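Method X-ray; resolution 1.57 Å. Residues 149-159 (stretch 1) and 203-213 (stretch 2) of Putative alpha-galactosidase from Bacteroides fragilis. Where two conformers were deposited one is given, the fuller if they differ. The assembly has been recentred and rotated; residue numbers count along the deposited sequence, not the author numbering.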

ATOM      1  N   GLU A 149      22.627  11.992 -17.207  1.00 22.89           N
ATOM      2  CA  GLU A 149      22.970  11.249 -18.416  1.00 25.18           C
ATOM      3  C   GLU A 149      23.333   9.805 -18.101  1.00 22.92           C
ATOM      4  O   GLU A 149      23.918   9.503 -17.055  1.00 21.89           O
ATOM      5  N   ARG A 150      22.978   8.914 -19.022  1.00 21.99           N
ATOM      6  CA  ARG A 150      23.445   7.530 -18.973  1.00 21.11           C
ATOM      7  C   ARG A 150      24.966   7.538 -19.093  1.00 21.68           C
ATOM      8  O   ARG A 150      25.543   8.383 -19.775  1.00 22.53           O
ATOM      9  N   GLY A 151      25.629   6.622 -18.402  1.00 21.72           N
ATOM     10  CA  GLY A 151      27.067   6.482 -18.543  1.00 23.12           C
ATOM     11  C   GLY A 151      27.419   6.059 -19.959  1.00 23.83           C
ATOM     12  O   GLY A 151      26.613   5.424 -20.639  1.00 23.45           O
ATOM     13  N   ALA A 152      28.611   6.425 -20.421  1.00 25.59           N
ATOM     14  CA  ALA A 152      29.098   5.942 -21.709  1.00 26.75           C
ATOM     15  C   ALA A 152      29.183   4.410 -21.723  1.00 27.10           C
ATOM     16  O   ALA A 152      29.173   3.800 -22.791  1.00 26.34           O
ATOM     17  N   ASP A 153      29.247   3.801 -20.539  1.00 26.30           N
ATOM     18  CA  ASP A 153      29.224   2.337 -20.411  1.00 27.06           C
ATOM     19  C   ASP A 153      27.845   1.692 -20.617  1.00 24.45           C
ATOM     20  O   ASP A 153      27.737   0.468 -20.613  1.00 23.38           O
ATOM     21  N   GLY A 154      26.804   2.505 -20.793  1.00 22.13           N
ATOM     22  CA  GLY A 154      25.469   1.998 -21.101  1.00 20.85           C
ATOM     23  C   GLY A 154      24.570   1.825 -19.900  1.00 19.62           C
ATOM     24  O   GLY A 154      23.447   1.347 -20.040  1.00 18.31           O
ATOM     25  N   HIS A 155      25.052   2.221 -18.719  1.00 19.51           N
ATOM     26  CA  HIS A 155      24.304   2.046 -17.474  1.00 19.96           C
ATOM     27  C   HIS A 155      23.884   3.375 -16.857  1.00 19.82           C
ATOM     28  O   HIS A 155      24.587   4.380 -16.981  1.00 20.14           O
ATOM     29  N   LEU A 156      22.753   3.349 -16.162  1.00 20.18           N
ATOM     30  CA  LEU A 156      22.353   4.461 -15.306  1.00 20.09           C
ATOM     31  C   LEU A 156      23.478   4.728 -14.318  1.00 20.72           C
ATOM     32  O   LEU A 156      24.164   3.795 -13.879  1.00 21.59           O
ATOM     33  N   GLN A 157      23.692   5.996 -13.989  1.00 19.85           N
ATOM     34  CA  GLN A 157      24.725   6.370 -13.028  1.00 19.94           C
ATOM     35  C   GLN A 157      24.084   6.751 -11.710  1.00 18.98           C
ATOM     36  O   GLN A 157      23.308   7.687 -11.654  1.00 19.03           O
ATOM     37  N   ILE A 158      24.401   6.019 -10.651  1.00 18.35           N
ATOM     38  CA  ILE A 158      23.927   6.381  -9.318  1.00 18.61           C
ATOM     39  C   ILE A 158      24.581   7.705  -8.929  1.00 18.55           C
ATOM     40  O   ILE A 158      25.767   7.911  -9.168  1.00 19.11           O
ATOM     41  N   ASP A 159      23.797   8.610  -8.350  1.00 18.15           N
ATOM     42  CA  ASP A 159      24.353   9.836  -7.785  1.00 19.36           C
ATOM     43  C   ASP A 159      25.098   9.438  -6.510  1.00 19.91           C
ATOM     44  O   ASP A 159      24.469   9.201  -5.469  1.00 20.05           O
ATOM     45  N   GLU A 203      16.312  -3.780 -20.421  1.00 21.31           N
ATOM     46  CA  GLU A 203      16.927  -5.020 -19.971  1.00 23.52           C
ATOM     47  C   GLU A 203      18.123  -4.718 -19.068  1.00 21.35           C
ATOM     48  O   GLU A 203      18.239  -5.273 -17.968  1.00 21.13           O
ATOM     49  N   THR A 204      18.999  -3.825 -19.518  1.00 20.88           N
ATOM     50  CA  THR A 204      20.146  -3.402 -18.711  1.00 20.35           C
ATOM     51  C   THR A 204      19.705  -2.840 -17.363  1.00 19.58           C
ATOM     52  O   THR A 204      20.238  -3.208 -16.311  1.00 19.52           O
ATOM     53  N   ASP A 205      18.735  -1.941 -17.393  1.00 18.54           N
ATOM     54  CA  ASP A 205      18.323  -1.265 -16.173  1.00 18.21           C
ATOM     55  C   ASP A 205      17.685  -2.236 -15.178  1.00 18.25           C
ATOM     56  O   ASP A 205      18.006  -2.210 -13.990  1.00 18.07           O
ATOM     57  N   ALA A 206      16.820  -3.117 -15.673  1.00 18.58           N
ATOM     58  CA  ALA A 206      16.190  -4.124 -14.820  1.00 18.41           C
ATOM     59  C   ALA A 206      17.235  -5.034 -14.167  1.00 18.94           C
ATOM     60  O   ALA A 206      17.132  -5.344 -12.973  1.00 18.85           O
ATOM     61  N   LYS A 207      18.234  -5.453 -14.939  1.00 19.15           N
ATOM     62  CA  LYS A 207      19.293  -6.314 -14.408  0.50 20.82           C
ATOM     63  C   LYS A 207      20.096  -5.582 -13.338  1.00 19.96           C
ATOM     64  O   LYS A 207      20.482  -6.176 -12.329  1.00 19.79           O
ATOM     65  N   ASP A 208      20.336  -4.288 -13.545  1.00 19.24           N
ATOM     66  CA  ASP A 208      21.028  -3.494 -12.531  1.00 19.67           C
ATOM     67  C   ASP A 208      20.176  -3.393 -11.267  1.00 18.73           C
ATOM     68  O   ASP A 208      20.675  -3.622 -10.154  1.00 19.09           O
ATOM     69  N   PHE A 209      18.893  -3.065 -11.430  1.00 17.77           N
ATOM     70  CA  PHE A 209      17.994  -2.983 -10.279  1.00 18.01           C
ATOM     71  C   PHE A 209      18.018  -4.281  -9.477  1.00 18.08           C
ATOM     72  O   PHE A 209      18.130  -4.260  -8.246  1.00 17.77           O
ATOM     73  N   ALA A 210      17.924  -5.412 -10.173  1.00 17.99           N
ATOM     74  CA  ALA A 210      17.935  -6.713  -9.511  1.00 19.07           C
ATOM     75  C   ALA A 210      19.262  -6.967  -8.795  1.00 19.59           C
ATOM     76  O   ALA A 210      19.275  -7.462  -7.664  1.00 19.89           O
ATOM     77  N   SER A 211      20.375  -6.605  -9.431  1.00 19.16           N
ATOM     78  CA  SER A 211      21.693  -6.776  -8.805  1.00 19.84           C
ATOM     79  C   SER A 211      21.829  -5.953  -7.519  1.00 21.06           C
ATOM     80  O   SER A 211      22.569  -6.340  -6.602  1.00 20.55           O
ATOM     81  N   TRP A 212      21.118  -4.829  -7.448  1.00 19.13           N
ATOM     82  CA  TRP A 212      21.146  -3.980  -6.259  1.00 19.76           C
ATOM     83  C   TRP A 212      20.179  -4.436  -5.173  1.00 20.71           C
ATOM     84  O   TRP A 212      20.219  -3.914  -4.060  1.00 23.29           O
ATOM     85  N   GLY A 213      19.297  -5.377  -5.497  1.00 19.60           N
ATOM     86  CA  GLY A 213      18.319  -5.888  -4.541  1.00 19.81           C
ATOM     87  C   GLY A 213      17.009  -5.123  -4.511  1.00 18.17           C
ATOM     88  O   GLY A 213      16.276  -5.173  -3.527  1.00 18.83           O
TER

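The loop 149-159 lies against one side of the helix that runs through this part of stretch 2, having begun earlier in the chain, and the two bury 396 Å² between them. Leu156 covers the most surface. Its CA-to-CB bond points toward the helix, and with chi1 m and chi2 t CD1 of Leu156 reaches 3.9 Å from CZ of Phe209 and 3.4 Å from OD2 of Asp205, so one methyl meets both an aromatic ring and a carboxylate.

That carboxylate is held by Arg150. The CA-to-CB bond of Asp205 (chi1 m) points sideways to the loop, but the end of the side chain approaches it, where the arginine, extended through chi1 and chi2 (both t) and turned at chi3 (m), meets it in a two-pronged salt bridge: NH1 of Arg150 donates to OD1 of Asp205 at 2.8 Å and NH2 of Arg150 to OD2 of Asp205 at 2.9 Å, both nearly linear. NH1 of Arg150 also donates to O of Gly154 (3.0 Å), tying the guanidinium to its own loop.

The CA-to-CB bond of His155 also points sideways, yet its m rotamer brings the ring to the helix. ND1 of His155 donates to OD2 of Asp208 at 2.7 Å, close to the ring plane, while CG2 of Thr204 sits over one face, 3.9 Å from the His155 ring centroid in a CH-pi contact. The imidazole thus uses edge and face for different neighbours.

Trp212 (chi1 m) closes the far end of the contact. CD1 of Ile158 (chi1 m, chi2 t) lies over its six-membered ring, 3.6 Å from CZ2 of Trp212.

Three waters complete the polar layer. Water 2 accepts from N of Leu156 and donates to OD1 of Asp205 and OD2 of Asp208, each at 2.7 Å; water 3 donates to O of Leu156 and OD2 of Asp208, both at 2.8 Å. Water 1 joins O of Gly154 (2.8 Å) to OG1 of Thr204 (2.9 Å).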

ATOM      1  CB  GLU A 149      24.137  11.916 -19.146  1.00 28.87           C
ATOM      2  CG  GLU A 149      23.902  13.369 -19.533  1.00 33.02           C
ATOM      3  CD  GLU A 149      22.698  13.559 -20.444  1.00 38.69           C
ATOM      4  OE1 GLU A 149      22.451  12.698 -21.315  1.00 42.25           O
ATOM      5  OE2 GLU A 149      21.994  14.578 -20.288  1.00 42.43           O
ATOM      6  CB  ARG A 150      22.812   6.717 -20.109  1.00 21.18           C
ATOM      7  CG  ARG A 150      23.108   5.223 -20.067  1.00 20.58           C
ATOM      8  CD  ARG A 150      22.169   4.442 -20.975  1.00 20.70           C
ATOM      9  NE  ARG A 150      20.795   4.523 -20.504  1.00 20.27           N
ATOM     10  CZ  ARG A 150      20.222   3.683 -19.645  1.00 19.22           C
ATOM     11  NH1 ARG A 150      20.886   2.639 -19.146  1.00 18.36           N
ATOM     12  NH2 ARG A 150      18.964   3.890 -19.281  1.00 18.99           N
ATOM     13  CB  ALA A 152      30.450   6.550 -22.048  1.00 29.10           C
ATOM     14  CB  ASP A 153      29.814   1.899 -19.067  1.00 28.75           C
ATOM     15  CG  ASP A 153      28.956   2.291 -17.865  1.00 31.32           C
ATOM     16  OD1 ASP A 153      27.875   2.903 -18.013  1.00 29.36           O
ATOM     17  OD2 ASP A 153      29.379   1.971 -16.737  1.00 38.62           O
ATOM     18  CB  HIS A 155      25.163   1.294 -16.454  1.00 20.99           C
ATOM     19  CG  HIS A 155      25.485  -0.108 -16.855  1.00 23.40           C
ATOM     20  ND1 HIS A 155      24.825  -1.199 -16.336  1.00 25.11           N
ATOM     21  CD2 HIS A 155      26.389  -0.598 -17.735  1.00 25.99           C
ATOM     22  CE1 HIS A 155      25.308  -2.302 -16.880  1.00 25.79           C
ATOM     23  NE2 HIS A 155      26.260  -1.963 -17.730  1.00 25.99           N
ATOM     24  CB  LEU A 156      21.069   4.125 -14.558  1.00 20.34           C
ATOM     25  CG  LEU A 156      19.822   3.994 -15.428  1.00 21.21           C
ATOM     26  CD1 LEU A 156      18.708   3.328 -14.630  1.00 21.20           C
ATOM     27  CD2 LEU A 156      19.384   5.344 -15.976  1.00 23.07           C
ATOM     28  CB  GLN A 157      25.533   7.550 -13.546  1.00 21.89           C
ATOM     29  CG  GLN A 157      26.249   7.296 -14.855  1.00 23.99           C
ATOM     30  CD  GLN A 157      27.099   8.481 -15.257  1.00 26.43           C
ATOM     31  OE1 GLN A 157      28.256   8.586 -14.856  1.00 28.74           O
ATOM     32  NE2 GLN A 157      26.527   9.386 -16.044  1.00 27.16           N
ATOM     33  CB  ILE A 158      24.282   5.306  -8.272  1.00 19.17           C
ATOM     34  CG1 ILE A 158      23.546   3.997  -8.575  1.00 20.29           C
ATOM     35  CG2 ILE A 158      23.922   5.789  -6.872  1.00 19.29           C
ATOM     36  CD1 ILE A 158      24.188   2.782  -7.946  1.00 20.68           C
ATOM     37  CB  ASP A 159      23.237  10.839  -7.482  1.00 20.49           C
ATOM     38  CG  ASP A 159      23.759  12.176  -7.003  1.00 22.30           C
ATOM     39  OD1 ASP A 159      24.878  12.240  -6.441  1.00 23.34           O
ATOM     40  OD2 ASP A 159      23.038  13.179  -7.199  1.00 22.55           O
ATOM     41  CB  GLU A 203      17.339  -5.886 -21.162  1.00 26.03           C
ATOM     42  CG  GLU A 203      16.199  -6.208 -22.127  1.00 31.15           C
ATOM     43  CD  GLU A 203      16.201  -5.339 -23.384  1.00 36.02           C
ATOM     44  OE1 GLU A 203      16.330  -4.092 -23.282  1.00 29.40           O
ATOM     45  OE2 GLU A 203      16.068  -5.914 -24.490  1.00 41.25           O
ATOM     46  CB  THR A 204      20.981  -2.332 -19.447  1.00 22.22           C
ATOM     47  OG1 THR A 204      21.518  -2.894 -20.648  1.00 23.37           O
ATOM     48  CG2 THR A 204      22.132  -1.827 -18.582  1.00 23.25           C
ATOM     49  CB  ASP A 205      17.421  -0.077 -16.493  1.00 18.81           C
ATOM     50  CG  ASP A 205      18.162   1.035 -17.225  1.00 19.26           C
ATOM     51  OD1 ASP A 205      19.381   0.901 -17.465  1.00 19.61           O
ATOM     52  OD2 ASP A 205      17.520   2.045 -17.570  1.00 19.49           O
ATOM     53  CB  ALA A 206      15.192  -4.946 -15.620  1.00 18.71           C
ATOM     54  CB  LYS A 207      20.212  -6.818 -15.523  0.50 23.36           C
ATOM     55  CG  LYS A 207      19.570  -7.878 -16.402  0.50 26.73           C
ATOM     56  CD  LYS A 207      19.243  -9.131 -15.605  0.50 29.99           C
ATOM     57  CE  LYS A 207      18.478 -10.148 -16.434  0.50 31.70           C
ATOM     58  NZ  LYS A 207      19.025 -10.265 -17.814  0.50 34.93           N
ATOM     59  CB  ASP A 208      21.373  -2.092 -13.049  1.00 20.89           C
ATOM     60  CG  ASP A 208      22.609  -2.070 -13.938  1.00 24.64           C
ATOM     61  OD1 ASP A 208      23.370  -3.065 -13.993  1.00 24.55           O
ATOM     62  OD2 ASP A 208      22.844  -1.026 -14.581  1.00 25.39           O
ATOM     63  CB  PHE A 209      16.549  -2.655 -10.697  1.00 18.41           C
ATOM     64  CG  PHE A 209      16.390  -1.345 -11.421  1.00 18.30           C
ATOM     65  CD1 PHE A 209      17.253  -0.278 -11.192  1.00 19.30           C
ATOM     66  CD2 PHE A 209      15.355  -1.175 -12.332  1.00 18.56           C
ATOM     67  CE1 PHE A 209      17.088   0.922 -11.865  1.00 20.01           C
ATOM     68  CE2 PHE A 209      15.187   0.023 -13.001  1.00 19.38           C
ATOM     69  CZ  PHE A 209      16.058   1.070 -12.771  1.00 19.27           C
ATOM     70  CB  ALA A 210      17.635  -7.823 -10.505  1.00 18.62           C
ATOM     71  CB  SER A 211      22.825  -6.444  -9.789  1.00 21.50           C
ATOM     72  OG  SER A 211      22.999  -5.047  -9.946  1.00 23.54           O
ATOM     73  CB  TRP A 212      20.826  -2.535  -6.620  1.00 20.20           C
ATOM     74  CG  TRP A 212      21.735  -1.940  -7.630  1.00 19.94           C
ATOM     75  CD1 TRP A 212      23.003  -2.338  -7.938  1.00 21.33           C
ATOM     76  CD2 TRP A 212      21.451  -0.815  -8.464  1.00 21.17           C
ATOM     77  NE1 TRP A 212      23.525  -1.535  -8.922  1.00 22.87           N
ATOM     78  CE2 TRP A 212      22.586  -0.595  -9.269  1.00 21.79           C
ATOM     79  CE3 TRP A 212      20.337   0.022  -8.618  1.00 21.35           C
ATOM     80  CZ2 TRP A 212      22.646   0.435 -10.210  1.00 22.46           C
ATOM     81  CZ3 TRP A 212      20.395   1.041  -9.556  1.00 21.02           C
ATOM     82  CH2 TRP A 212      21.539   1.239 -10.340  1.00 22.08           C
TER
HETATM   83  O   HOH W   1      23.208  -0.853 -21.736  1.00 19.87           O
HETATM   84  O   HOH W   2      21.544   0.916 -15.832  1.00 21.61           O
HETATM   85  O   HOH W   3      23.800   1.162 -13.111  1.00 31.88           O